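Local coordinates for uncharacterized protein (Leptospira interrogans serogroup Icterohaemorrhagiae serovar copenhageni, PDB 6OE6), which is of unknown function but is probably a lipoprotein, held at a bacterial membrane by lipid carried near its N terminus, at residues A[71-77]-A[109-115]; A[18-22]-A[46-52]; A[34-39]-A[55-59]. All blocks are in the same frame, centred on the assembly; numbering follows the deposited sequence.

In the fold
From the N terminus, strand 15-21 supplies the first half of contact 2, whose loop closes when 46-52 comes to face it from the other sheet. Contact 3 opens inside that loop, at 34-39, and closes beyond it, at 55-59, so the two contacts cross. They are joined directly where Val19 pairs with Cys55 through neighbouring strands of the four-stranded sheet. Contact 1 follows in series: strand 70-77 meets strand 108-116 after an excursion through strands 81-89 and 97-102. Contact 1 lies within the five-stranded sheet, contact 2 spans both sheets, and contact 3 fastens a loop to the four-stranded one. Leu112 of contact 1 packs against Trp18 and Tyr56, bringing all three together.

Contact 1 (A[71-77]-A[109-115]); sequences YVSLSKF and KYLLKVA
Tyr110 and Lys109 bury the most surface here, each against different partners on strand 71-77: Tyr110 lies by Lys76 and Leu74, Lys109 by Phe77. The two strands are antiparallel neighbours in the five-stranded mixed sheet of a beta sandwich, and they illustrate a general division of labour in which the backbone fixes the register while the side chains give each face its character. Three hydrogen-bonded pairs, Tyr71 with Ala115, Ser73 with Lys113 and Ser75 with Leu111, supply six backbone bonds, and Phe77 N adds a seventh to Lys109 O.

On the face that carries Val72, Leu74, Leu112 and Val114, apolar groups look toward the other sheet, where Tyr56, Ile98 and Phe102 meet them. The Tyr110 ring stands at the end of this row, with Leu74 CD1 4.0 Å from Tyr110 CB. Farther out, the Lys76 chain slants past the CE1 and OH side of the ring: Lys76 CG is 3.6 Å from Tyr110 CE1, and Lys76 CE lies 3.2 Å from Tyr110 OH. That hydroxyl is bonded to Ser106 O, while Lys76 NZ turns to a water that also joins Phe77 O and Lys109 N.

Lys109 runs beside Phe77, pointing the same way, and a bend at chi3 (72°) folds its end over one face of the ring. Lys109 NZ sits 3.8 Å from the Phe77 ring centroid, only 9° off the normal, a cation-pi contact to which CE adds a CH-pi contact. Tyr81 meets the same phenyl ring edge-to-face.

The opposite face is mixed: beside Leu111 and Ala115, the hydroxyls of Ser73 and Ser75 hold one water between them. That water donates to Leu111 O at 2.8 Å, giving this carbonyl a second partner beside Ser75 N, which is 2.9 Å from Leu111 O.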
loop_
_atom_site.group_PDB
_atom_site.type_symbol
_atom_site.label_atom_id
_atom_site.label_comp_id
_atom_site.label_asym_id
_atom_site.label_seq_id
_atom_site.Cartn_x
_atom_site.Cartn_y
_atom_site.Cartn_z
ATOM N N TYR A 71 3.853 -5.460 -12.052
ATOM C CA TYR A 71 2.769 -4.501 -11.924
ATOM C C TYR A 71 2.346 -4.420 -10.467
ATOM O O TYR A 71 2.515 -5.368 -9.696
ATOM C CB TYR A 71 1.535 -4.879 -12.755
ATOM C CG TYR A 71 1.721 -4.767 -14.257
ATOM C CD1 TYR A 71 1.315 -3.627 -14.944
ATOM C CD2 TYR A 71 2.287 -5.801 -14.979
ATOM C CE1 TYR A 71 1.474 -3.519 -16.312
ATOM C CE2 TYR A 71 2.454 -5.706 -16.345
ATOM C CZ TYR A 71 2.047 -4.559 -17.007
ATOM O OH TYR A 71 2.208 -4.453 -18.368
ATOM N N VAL A 72 1.777 -3.274 -10.099
ATOM C CA VAL A 72 0.942 -3.192 -8.908
ATOM C C VAL A 72 -0.455 -2.802 -9.348
ATOM O O VAL A 72 -0.650 -2.190 -10.405
ATOM C CB VAL A 72 1.472 -2.184 -7.873
ATOM C CG1 VAL A 72 2.840 -2.654 -7.360
ATOM C CG2 VAL A 72 1.559 -0.776 -8.495
ATOM N N SER A 73 -1.434 -3.152 -8.510
ATOM C CA SER A 73 -2.770 -2.593 -8.637
ATOM C C SER A 73 -3.232 -2.143 -7.264
ATOM O O SER A 73 -2.826 -2.683 -6.230
ATOM C CB SER A 73 -3.755 -3.591 -9.244
ATOM O OG SER A 73 -4.140 -4.559 -8.299
ATOM N N LEU A 74 -4.050 -1.108 -7.257
ATOM C CA LEU A 74 -4.709 -0.685 -6.044
ATOM C C LEU A 74 -6.205 -0.807 -6.256
ATOM O O LEU A 74 -6.721 -0.460 -7.325
ATOM C CB LEU A 74 -4.313 0.759 -5.708
ATOM C CG LEU A 74 -4.703 1.224 -4.304
ATOM C CD1 LEU A 74 -3.887 0.478 -3.229
ATOM C CD2 LEU A 74 -4.379 2.735 -4.199
ATOM N N SER A 75 -6.891 -1.340 -5.259
ATOM C CA SER A 75 -8.333 -1.497 -5.292
ATOM C C SER A 75 -8.934 -0.770 -4.103
ATOM O O SER A 75 -8.355 -0.767 -3.018
ATOM C CB SER A 75 -8.732 -2.985 -5.218
ATOM O OG SER A 75 -8.204 -3.724 -6.317
ATOM N N LYS A 76 -10.119 -0.199 -4.288
ATOM C CA LYS A 76 -10.808 0.491 -3.209
ATOM C C LYS A 76 -12.046 -0.314 -2.828
ATOM O O LYS A 76 -12.755 -0.820 -3.697
ATOM C CB LYS A 76 -11.219 1.912 -3.606
ATOM C CG LYS A 76 -11.815 2.706 -2.403
ATOM C CD LYS A 76 -12.135 4.153 -2.831
ATOM C CE LYS A 76 -12.454 5.051 -1.633
ATOM N NZ LYS A 76 -13.723 4.689 -0.954
ATOM N N PHE A 77 -12.306 -0.439 -1.539
ATOM C CA PHE A 77 -13.461 -1.229 -1.102
ATOM C C PHE A 77 -14.768 -0.437 -1.227
ATOM O O PHE A 77 -14.912 0.674 -0.673
ATOM C CB PHE A 77 -13.223 -1.656 0.343
ATOM C CG PHE A 77 -14.126 -2.754 0.829
ATOM C CD1 PHE A 77 -13.785 -4.077 0.624
ATOM C CD2 PHE A 77 -15.299 -2.458 1.490
ATOM C CE1 PHE A 77 -14.595 -5.103 1.102
ATOM C CE2 PHE A 77 -16.116 -3.469 1.974
ATOM C CZ PHE A 77 -15.755 -4.804 1.775
ATOM N N LYS A 109 -10.934 1.840 2.527
ATOM C CA LYS A 109 -10.146 0.631 2.692
ATOM C C LYS A 109 -9.591 0.248 1.330
ATOM O O LYS A 109 -10.331 0.248 0.343
ATOM C CB LYS A 109 -11.024 -0.493 3.275
ATOM C CG LYS A 109 -10.232 -1.735 3.699
ATOM C CD LYS A 109 -11.109 -2.676 4.570
ATOM C CE LYS A 109 -12.183 -3.373 3.751
ATOM N NZ LYS A 109 -13.018 -4.336 4.561
ATOM N N TYR A 110 -8.299 -0.086 1.285
ATOM C CA TYR A 110 -7.580 -0.312 0.035
ATOM C C TYR A 110 -6.816 -1.619 0.078
ATOM O O TYR A 110 -6.400 -2.085 1.145
ATOM C CB TYR A 110 -6.557 0.825 -0.261
ATOM C CG TYR A 110 -7.265 2.146 -0.493
ATOM C CD1 TYR A 110 -7.656 2.503 -1.788
ATOM C CD2 TYR A 110 -7.596 2.987 0.574
ATOM C CE1 TYR A 110 -8.342 3.670 -2.028
ATOM C CE2 TYR A 110 -8.272 4.178 0.343
ATOM C CZ TYR A 110 -8.632 4.504 -0.976
ATOM O OH TYR A 110 -9.313 5.665 -1.246
ATOM N N LEU A 111 -6.619 -2.186 -1.118
ATOM C CA LEU A 111 -5.918 -3.446 -1.313
ATOM C C LEU A 111 -4.873 -3.210 -2.388
ATOM O O LEU A 111 -5.213 -2.866 -3.531
ATOM C CB LEU A 111 -6.885 -4.563 -1.736
ATOM C CG LEU A 111 -6.286 -5.942 -2.043
ATOM C CD1 LEU A 111 -5.630 -6.515 -0.783
ATOM C CD2 LEU A 111 -7.358 -6.884 -2.606
ATOM N N LEU A 112 -3.616 -3.417 -2.029
ATOM C CA LEU A 112 -2.488 -3.240 -2.950
ATOM C C LEU A 112 -1.999 -4.633 -3.313
ATOM O O LEU A 112 -1.706 -5.430 -2.421
ATOM C CB LEU A 112 -1.377 -2.436 -2.270
ATOM C CG LEU A 112 -0.013 -2.329 -2.961
ATOM C CD1 LEU A 112 -0.152 -1.666 -4.344
ATOM C CD2 LEU A 112 0.901 -1.502 -2.050
ATOM N N LYS A 113 -1.947 -4.938 -4.610
ATOM C CA LYS A 113 -1.477 -6.231 -5.086
ATOM C C LYS A 113 -0.189 -6.035 -5.873
ATOM O O LYS A 113 -0.017 -5.023 -6.549
ATOM C CB LYS A 113 -2.509 -6.899 -5.998
ATOM C CG LYS A 113 -3.866 -7.238 -5.324
ATOM C CD LYS A 113 -4.783 -7.880 -6.326
ATOM C CE LYS A 113 -6.187 -8.052 -5.756
ATOM N NZ LYS A 113 -6.999 -8.867 -6.678
ATOM N N VAL A 114 0.698 -7.025 -5.791
ATOM C CA VAL A 114 1.950 -7.024 -6.543
ATOM C C VAL A 114 1.925 -8.218 -7.493
ATOM O O VAL A 114 1.665 -9.348 -7.065
ATOM C CB VAL A 114 3.181 -7.092 -5.621
ATOM C CG1 VAL A 114 4.469 -7.190 -6.493
ATOM C CG2 VAL A 114 3.249 -5.895 -4.656
ATOM N N ALA A 115 2.170 -7.965 -8.780
ATOM C CA ALA A 115 2.193 -9.015 -9.787
ATOM C C ALA A 115 3.579 -9.104 -10.404
ATOM O O ALA A 115 4.213 -8.082 -10.681
ATOM C CB ALA A 115 1.156 -8.764 -10.884
HETATM O O HOH W 1 -5.621 -4.304 -5.956
HETATM O O HOH W 2 -8.905 -6.048 -7.327
HETATM O O HOH W 3 -13.479 2.180 1.061
#

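Contact 2 (A[18-22]-A[46-52])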
loop_
_atom_site.group_PDB
_atom_site.type_symbol
_atom_site.label_atom_id
_atom_site.label_comp_id
_atom_site.label_asym_id
_atom_site.label_seq_id
_atom_site.Cartn_x
_atom_site.Cartn_y
_atom_site.Cartn_z
ATOM N N TRP A 18 6.689 1.070 4.672
ATOM C CA TRP A 18 5.912 2.289 4.488
ATOM C C TRP A 18 6.584 3.477 5.149
ATOM O O TRP A 18 7.264 3.340 6.170
ATOM C CB TRP A 18 4.491 2.144 5.067
ATOM C CG TRP A 18 3.866 0.826 4.709
ATOM C CD1 TRP A 18 4.086 -0.384 5.317
ATOM C CD2 TRP A 18 2.943 0.580 3.648
ATOM N NE1 TRP A 18 3.348 -1.362 4.701
ATOM C CE2 TRP A 18 2.632 -0.793 3.674
ATOM C CE3 TRP A 18 2.343 1.391 2.681
ATOM C CZ2 TRP A 18 1.753 -1.377 2.760
ATOM C CZ3 TRP A 18 1.463 0.810 1.781
ATOM C CH2 TRP A 18 1.178 -0.559 1.827
ATOM N N VAL A 19 6.360 4.656 4.571
ATOM C CA VAL A 19 6.692 5.917 5.236
ATOM C C VAL A 19 5.673 6.949 4.781
ATOM O O VAL A 19 5.200 6.904 3.643
ATOM C CB VAL A 19 8.148 6.369 4.960
ATOM C CG1 VAL A 19 8.390 6.608 3.469
ATOM C CG2 VAL A 19 8.468 7.624 5.742
ATOM N N LEU A 20 5.285 7.838 5.695
ATOM C CA LEU A 20 4.336 8.901 5.392
ATOM C C LEU A 20 5.098 10.195 5.139
ATOM O O LEU A 20 5.963 10.568 5.939
ATOM C CB LEU A 20 3.346 9.085 6.541
ATOM C CG LEU A 20 2.430 7.922 6.888
ATOM C CD1 LEU A 20 1.557 8.283 8.066
ATOM C CD2 LEU A 20 1.560 7.599 5.669
ATOM N N LEU A 21 4.770 10.880 4.038
ATOM C CA LEU A 21 5.492 12.074 3.605
ATOM C C LEU A 21 4.579 13.291 3.582
ATOM O O LEU A 21 3.456 13.231 3.078
ATOM C CB LEU A 21 6.095 11.878 2.218
ATOM C CG LEU A 21 7.443 11.179 2.093
ATOM C CD1 LEU A 21 8.139 11.695 0.833
ATOM C CD2 LEU A 21 8.301 11.407 3.326
ATOM N N ASP A 22 5.072 14.410 4.100
ATOM C CA ASP A 22 4.363 15.670 3.953
ATOM C C ASP A 22 4.855 16.348 2.684
ATOM O O ASP A 22 6.056 16.605 2.543
ATOM C CB ASP A 22 4.583 16.583 5.157
ATOM C CG ASP A 22 3.571 17.702 5.213
ATOM O OD1 ASP A 22 2.582 17.568 5.962
ATOM O OD2 ASP A 22 3.746 18.699 4.484
ATOM N N LEU A 46 -2.595 -1.548 9.237
ATOM C CA LEU A 46 -2.116 -0.327 8.608
ATOM C C LEU A 46 -3.250 0.692 8.524
ATOM O O LEU A 46 -4.288 0.439 7.881
ATOM C CB LEU A 46 -1.541 -0.639 7.234
ATOM C CG LEU A 46 -0.347 -1.591 7.180
ATOM C CD1 LEU A 46 -0.030 -1.891 5.718
ATOM C CD2 LEU A 46 0.866 -0.953 7.862
ATOM N N ILE A 47 -3.056 1.827 9.202
ATOM C CA ILE A 47 -4.043 2.899 9.296
ATOM C C ILE A 47 -3.320 4.208 9.013
ATOM O O ILE A 47 -2.510 4.664 9.826
ATOM C CB ILE A 47 -4.718 2.945 10.674
ATOM C CG1 ILE A 47 -5.426 1.619 10.971
ATOM C CG2 ILE A 47 -5.684 4.113 10.755
ATOM C CD1 ILE A 47 -5.975 1.572 12.366
ATOM N N PHE A 48 -3.606 4.807 7.867
ATOM C CA PHE A 48 -2.912 5.996 7.386
ATOM C C PHE A 48 -3.866 7.191 7.333
ATOM O O PHE A 48 -5.077 7.038 7.102
ATOM C CB PHE A 48 -2.323 5.747 5.986
ATOM C CG PHE A 48 -1.349 4.582 5.919
ATOM C CD1 PHE A 48 -0.396 4.387 6.910
ATOM C CD2 PHE A 48 -1.374 3.693 4.844
ATOM C CE1 PHE A 48 0.501 3.324 6.849
ATOM C CE2 PHE A 48 -0.482 2.635 4.780
ATOM C CZ PHE A 48 0.456 2.447 5.782
ATOM N N PRO A 49 -3.365 8.398 7.555
ATOM C CA PRO A 49 -4.208 9.589 7.455
ATOM C C PRO A 49 -4.387 9.986 5.998
ATOM O O PRO A 49 -3.675 9.515 5.120
ATOM C CB PRO A 49 -3.393 10.643 8.214
ATOM C CG PRO A 49 -1.973 10.253 7.882
ATOM C CD PRO A 49 -1.964 8.733 7.865
ATOM N N ASP A 50 -5.338 10.893 5.762
ATOM C CA ASP A 50 -5.642 11.347 4.405
ATOM C C ASP A 50 -4.864 12.597 4.012
ATOM O O ASP A 50 -5.125 13.173 2.946
ATOM C CB ASP A 50 -7.148 11.602 4.252
ATOM C CG ASP A 50 -7.626 12.876 4.956
ATOM O OD1 ASP A 50 -6.938 13.421 5.850
ATOM O OD2 ASP A 50 -8.724 13.343 4.600
ATOM N N ASP A 51 -3.927 13.047 4.845
ATOM C CA ASP A 51 -3.232 14.294 4.559
ATOM C C ASP A 51 -1.722 14.117 4.433
ATOM O O ASP A 51 -0.979 15.111 4.489
ATOM C CB ASP A 51 -3.578 15.345 5.618
ATOM C CG ASP A 51 -3.110 14.970 7.010
ATOM O OD1 ASP A 51 -2.605 13.854 7.220
ATOM O OD2 ASP A 51 -3.238 15.830 7.915
ATOM N N LYS A 52 -1.266 12.877 4.282
ATOM C CA LYS A 52 0.133 12.569 4.032
ATOM C C LYS A 52 0.229 11.640 2.833
ATOM O O LYS A 52 -0.646 10.800 2.604
ATOM C CB LYS A 52 0.805 11.892 5.237
ATOM C CG LYS A 52 0.793 12.720 6.521
ATOM C CD LYS A 52 1.674 13.947 6.418
ATOM C CE LYS A 52 1.733 14.684 7.754
ATOM N NZ LYS A 52 2.560 15.926 7.698
#
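One face of the Trp18 indole receives two side chains, Leu46 and Phe48, each set toward the rim of the ring system. Leu46 comes in at about a right angle, its CD1 3.5 Å from Trp18 CZ2, above the NE1, CE2 and CZ2 rim. Beside it the Phe48 ring leans against the six-membered ring with the planes at 46°, neither stacked nor edge-to-face; Phe48 CE2 is 3.7 Å from Trp18 CE3. The indole N-H is spent on Thr42 O, which helps to fix the rotation of the ring. With CG anti to its carbonyl carbon (chi1 -58°), Phe48 can also meet Leu20, whose CD2 lies 4.0 Å from Phe48 CD1. The other methyl of Leu20 meets the ring of Pro49, Leu20 CD1 to Pro49 CD being 3.6 Å.

At the outer end Lys52 NZ forms a salt bridge with Asp22 OD1, but its detail is doubtful: the separation is implausibly short, Asp22 is poorly ordered and Lys52 has two conformers.

Two sheets facing each other through side chains is the sandwich principle in small. Strand segments 18-21 and 47-49 run nearly parallel, 16° apart, with axes 9.2 Å from each other. Strand 15-21 belongs to the four-stranded sheet, beside 53-59, whereas 47-49 edges the five-stranded one beside 119-129, whose Phe126 meets Phe48 and Leu46 and whose Val124 touches Leu46 and Trp18.

Contact 3 (A[34-39]-A[55-59]); sequences MTVGEY and CYIYR. With FMT (formic acid), chain D.
Tyr39 lays one face of its ring over Ile57, a good example of an aromatic plate covering a branched residue. Ile57 CB stands 3.7 Å from the centroid of the Tyr39 ring and just 2° off the normal, a centred CH-pi contact, and Ile57 CG2 approaches Tyr39 CG to 3.5 Å. Cys55 O lies at the ring edge. The phenol end is held by water and protein together: a water donates both to Tyr39 OH, at 2.6 Å, and to Tyr56 O, while Glu99 is hydrogen-bonded to the same hydroxyl.

A short 3-10 turn, 36-38, brings Val36 across Ile57 at about a right angle. Val36 CG2 packs at 3.9 Å against Ile57 CD1; Ile57 CG1, set opposite its own backbone N (chi1 -169°), carries that methyl toward the turn. Val36 CG1 touches Arg59 NH2, and Arg59 uses NH1 for a salt bridge to Glu15.

Tyr56 points the other way, into the sandwich, and donates from OH to O2 of a formic acid, probably from the crystallisation liquor, at 2.6 Å; Lys89 NZ and Ser101 N are also hydrogen-bonded to the formic acid. The loop 34-39 thus covers the outer side of strand 53-59, which runs between strands 15-21 and 97-102.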
loop_
_atom_site.group_PDB
_atom_site.type_symbol
_atom_site.label_atom_id
_atom_site.label_comp_id
_atom_site.label_asym_id
_atom_site.label_seq_id
_atom_site.Cartn_x
_atom_site.Cartn_y
_atom_site.Cartn_z
ATOM N N MET A 34 14.944 8.835 -1.429
ATOM C CA MET A 34 14.427 7.978 -0.368
ATOM C C MET A 34 15.198 6.665 -0.294
ATOM O O MET A 34 15.578 6.100 -1.319
ATOM C CB MET A 34 12.945 7.703 -0.583
ATOM C CG MET A 34 12.179 7.495 0.701
ATOM S SD MET A 34 10.438 7.841 0.438
ATOM C CE MET A 34 10.539 9.136 -0.797
ATOM N N THR A 35 15.414 6.173 0.925
ATOM C CA THR A 35 16.299 5.043 1.163
ATOM C C THR A 35 15.562 3.931 1.897
ATOM O O THR A 35 14.639 4.187 2.676
ATOM C CB THR A 35 17.529 5.474 1.960
ATOM O OG1 THR A 35 18.329 4.327 2.263
ATOM C CG2 THR A 35 17.107 6.169 3.246
ATOM N N VAL A 36 15.999 2.691 1.646
ATOM C CA VAL A 36 15.290 1.507 2.135
ATOM C C VAL A 36 15.137 1.553 3.651
ATOM O O VAL A 36 14.101 1.154 4.198
ATOM C CB VAL A 36 16.015 0.223 1.676
ATOM C CG1 VAL A 36 15.298 -1.015 2.185
ATOM C CG2 VAL A 36 16.117 0.177 0.163
ATOM N N GLY A 37 16.158 2.048 4.354
ATOM C CA GLY A 37 16.099 2.120 5.803
ATOM C C GLY A 37 15.034 3.055 6.339
ATOM O O GLY A 37 14.645 2.929 7.504
ATOM N N GLU A 38 14.547 3.990 5.517
ATOM C CA GLU A 38 13.529 4.926 5.988
ATOM C C GLU A 38 12.164 4.272 6.150
ATOM O O GLU A 38 11.301 4.829 6.838
ATOM C CB GLU A 38 13.415 6.113 5.028
ATOM N N TYR A 39 11.944 3.117 5.533
ATOM C CA TYR A 39 10.632 2.487 5.528
ATOM C C TYR A 39 10.443 1.623 6.767
ATOM O O TYR A 39 11.379 0.966 7.232
ATOM C CB TYR A 39 10.452 1.627 4.275
ATOM C CG TYR A 39 10.421 2.384 2.968
ATOM C CD1 TYR A 39 9.223 2.849 2.444
ATOM C CD2 TYR A 39 11.589 2.617 2.246
ATOM C CE1 TYR A 39 9.173 3.522 1.249
ATOM C CE2 TYR A 39 11.556 3.309 1.040
ATOM C CZ TYR A 39 10.343 3.748 0.542
ATOM O OH TYR A 39 10.287 4.417 -0.659
ATOM N N CYS A 55 3.889 6.331 1.093
ATOM C CA CYS A 55 4.977 5.785 0.278
ATOM C C CYS A 55 5.245 4.343 0.679
ATOM O O CYS A 55 5.363 4.043 1.872
ATOM C CB CYS A 55 6.260 6.599 0.445
ATOM S SG CYS A 55 6.052 8.359 0.143
ATOM N N TYR A 56 5.347 3.451 -0.302
ATOM C CA TYR A 56 5.618 2.057 0.008
ATOM C C TYR A 56 6.861 1.565 -0.715
ATOM O O TYR A 56 7.321 2.120 -1.729
ATOM C CB TYR A 56 4.415 1.128 -0.326
ATOM C CG TYR A 56 4.269 0.888 -1.817
ATOM C CD1 TYR A 56 4.928 -0.168 -2.444
ATOM C CD2 TYR A 56 3.485 1.717 -2.589
ATOM C CE1 TYR A 56 4.823 -0.368 -3.809
ATOM C CE2 TYR A 56 3.371 1.529 -3.944
ATOM C CZ TYR A 56 4.035 0.479 -4.551
ATOM O OH TYR A 56 3.912 0.312 -5.917
ATOM N N ILE A 57 7.425 0.520 -0.137
ATOM C CA ILE A 57 8.454 -0.272 -0.783
ATOM C C ILE A 57 7.983 -1.716 -0.703
ATOM O O ILE A 57 7.308 -2.109 0.258
ATOM C CB ILE A 57 9.834 -0.068 -0.114
ATOM C CG1 ILE A 57 10.939 -0.687 -0.964
ATOM C CG2 ILE A 57 9.850 -0.631 1.307
ATOM C CD1 ILE A 57 12.347 -0.278 -0.531
ATOM N N TYR A 58 8.283 -2.498 -1.739
ATOM C CA TYR A 58 8.073 -3.942 -1.678
ATOM C C TYR A 58 9.382 -4.658 -1.959
ATOM O O TYR A 58 10.009 -4.420 -2.993
ATOM C CB TYR A 58 6.993 -4.417 -2.664
ATOM C CG TYR A 58 6.730 -5.902 -2.538
ATOM C CD1 TYR A 58 6.076 -6.419 -1.429
ATOM C CD2 TYR A 58 7.173 -6.794 -3.503
ATOM C CE1 TYR A 58 5.853 -7.776 -1.300
ATOM C CE2 TYR A 58 6.950 -8.147 -3.382
ATOM C CZ TYR A 58 6.288 -8.635 -2.282
ATOM O OH TYR A 58 6.073 -9.986 -2.151
ATOM N N ARG A 59 9.791 -5.533 -1.048
ATOM C CA ARG A 59 11.002 -6.328 -1.238
ATOM C C ARG A 59 10.598 -7.747 -1.610
ATOM O O ARG A 59 9.931 -8.430 -0.825
ATOM C CB ARG A 59 11.881 -6.331 0.009
ATOM C CG ARG A 59 13.197 -7.111 -0.218
ATOM C CD ARG A 59 14.256 -6.825 0.839
ATOM N NE ARG A 59 14.157 -5.466 1.364
ATOM C CZ ARG A 59 14.056 -5.168 2.655
ATOM N NH1 ARG A 59 14.063 -6.134 3.567
ATOM N NH2 ARG A 59 13.961 -3.900 3.036
HETATM C C FMT D . 2.466 3.549 -7.297
HETATM O O1 FMT D . 3.099 4.594 -7.364
HETATM O O2 FMT D . 3.021 2.459 -7.163
HETATM O O HOH W 4 8.100 5.038 -1.991
#